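Local coordinates for ribosome maturation protein SDO1 homolog (Methanothermobacter thermautotrophicus, PDB 2WBM) that probably binds the ribosome and takes part in its maturation, as an archaeal member of the SDO1/SBDS family, at residues A[123-128]-A[144-149]. Numbering follows the deposited sequence.
Sequences KIINKI and KRIEKA
Ile146 is the first residue of 144-149 to press on 123-128, and it meets Ile128 through both of its branches. A chi2 of -50° turns its CD1 out of the extended position and lays it beside Ile128 CG2, 3.8 Å away, while its CG2 sits 3.9 Å from that same methyl, so Ile128 CG2 is held against the two ends of one side chain. The nearest alpha carbons across the contact are those of Ile125 and Ile146, 6.1 Å apart CA to CA, and Ile146 CG2 is 4.2 Å from the carbonyl O of Ile125. Cutting Ile146 back to an alanine would take away both methyls that flank Ile128 CG2 and is likely to open a gap between the two helices. Both segments lie in domain II, the middle of the three domains of the SBDS family: the axes of 123-128 and 144-149, on helices 110-131 and 143-152, run at 121° to each other with no hydrogen bond between the segments, while helix 163-174 packs on Ile128 through Val170. One residue on, Glu147 offers its aliphatic stem, CB and CG both 3.9 Å from Ile125 CD1. CG stands anti to the backbone N (chi1 -177°) and the chain runs straight on, carrying the carboxylate beyond that methyl to two cations: OE1 pairs with Lys148 NZ at 2.6 Å, and OE2 with Arg121, one turn before Ile125. Lys148 NZ also makes a weak hydrogen bond to the carbonyl O of Lys144.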
# COMPACT_ATOMS: atom_id res chain seq x y z
N LYS A 123 2.33 7.67 0.91
CA LYS A 123 1.30 6.62 0.94
C LYS A 123 1.04 6.13 2.37
O LYS A 123 -0.11 5.88 2.75
CB LYS A 123 1.69 5.46 0.02
CG LYS A 123 1.60 5.82 -1.44
CD LYS A 123 2.13 4.73 -2.34
CE LYS A 123 1.85 5.08 -3.80
NZ LYS A 123 2.74 4.31 -4.72
N ILE A 124 2.11 6.04 3.16
CA ILE A 124 1.99 5.64 4.57
C ILE A 124 1.20 6.69 5.36
O ILE A 124 0.30 6.34 6.13
CB ILE A 124 3.38 5.41 5.24
CG1 ILE A 124 4.04 4.13 4.71
CG2 ILE A 124 3.26 5.32 6.77
CD1 ILE A 124 5.60 4.12 4.89
N ILE A 125 1.54 7.97 5.17
CA ILE A 125 0.82 9.04 5.86
C ILE A 125 -0.67 8.93 5.51
O ILE A 125 -1.54 9.00 6.40
CB ILE A 125 1.36 10.44 5.47
CG1 ILE A 125 2.77 10.65 6.07
CG2 ILE A 125 0.38 11.56 5.88
CD1 ILE A 125 3.54 11.84 5.49
N ASN A 126 -0.97 8.78 4.23
CA ASN A 126 -2.36 8.74 3.80
C ASN A 126 -3.13 7.53 4.32
O ASN A 126 -4.28 7.66 4.74
CB ASN A 126 -2.48 8.87 2.28
CG ASN A 126 -2.21 10.28 1.81
OD1 ASN A 126 -2.37 11.25 2.56
ND2 ASN A 126 -1.80 10.42 0.56
N LYS A 127 -2.48 6.37 4.31
CA LYS A 127 -3.13 5.14 4.76
C LYS A 127 -3.41 5.22 6.26
O LYS A 127 -4.49 4.84 6.70
CB LYS A 127 -2.27 3.91 4.42
CG LYS A 127 -2.84 2.58 4.94
CD LYS A 127 -4.16 2.23 4.25
CE LYS A 127 -4.54 0.77 4.49
NZ LYS A 127 -5.92 0.53 3.99
N ILE A 128 -2.45 5.72 7.03
CA ILE A 128 -2.68 5.93 8.46
C ILE A 128 -3.81 6.94 8.70
O ILE A 128 -4.71 6.68 9.51
CB ILE A 128 -1.39 6.33 9.23
CG1 ILE A 128 -0.37 5.20 9.16
CG2 ILE A 128 -1.73 6.70 10.70
CD1 ILE A 128 1.01 5.52 9.80
N LYS A 144 -1.56 15.91 7.96
CA LYS A 144 -0.52 16.77 8.55
C LYS A 144 -0.15 16.37 9.98
O LYS A 144 1.01 16.50 10.38
CB LYS A 144 -0.95 18.24 8.51
CG LYS A 144 -0.93 18.86 7.13
CD LYS A 144 -1.59 20.24 7.14
CE LYS A 144 -1.90 20.73 5.73
NZ LYS A 144 -0.67 20.91 4.91
N ARG A 145 -1.13 15.89 10.75
CA ARG A 145 -0.89 15.50 12.14
C ARG A 145 -0.09 14.20 12.22
O ARG A 145 0.81 14.07 13.07
CB ARG A 145 -2.21 15.35 12.91
CG ARG A 145 -2.04 15.23 14.42
CD ARG A 145 -1.54 16.54 15.00
NE ARG A 145 -0.93 16.42 16.33
CZ ARG A 145 0.30 15.98 16.56
NH1 ARG A 145 1.08 15.57 15.57
NH2 ARG A 145 0.76 15.94 17.81
N ILE A 146 -0.42 13.26 11.34
CA ILE A 146 0.29 12.00 11.22
C ILE A 146 1.74 12.28 10.83
O ILE A 146 2.67 11.71 11.39
CB ILE A 146 -0.37 11.06 10.18
CG1 ILE A 146 -1.82 10.70 10.56
CG2 ILE A 146 0.47 9.79 9.97
CD1 ILE A 146 -2.01 10.23 11.98
N GLU A 147 1.92 13.15 9.84
CA GLU A 147 3.25 13.53 9.38
C GLU A 147 4.09 14.11 10.53
O GLU A 147 5.26 13.76 10.68
CB GLU A 147 3.15 14.54 8.23
CG GLU A 147 4.48 14.94 7.63
CD GLU A 147 4.33 15.91 6.48
OE1 GLU A 147 3.50 16.84 6.58
OE2 GLU A 147 5.04 15.76 5.47
N LYS A 148 3.48 14.99 11.32
CA LYS A 148 4.17 15.61 12.44
C LYS A 148 4.59 14.58 13.48
O LYS A 148 5.69 14.67 14.03
CB LYS A 148 3.31 16.72 13.07
CG LYS A 148 3.41 18.08 12.36
CD LYS A 148 3.81 17.92 10.89
CE LYS A 148 3.06 18.87 9.97
NZ LYS A 148 2.89 18.23 8.63
N ALA A 149 3.72 13.61 13.74
CA ALA A 149 4.00 12.51 14.66
C ALA A 149 5.18 11.65 14.19
O ALA A 149 6.03 11.27 14.99
CB ALA A 149 2.76 11.64 14.85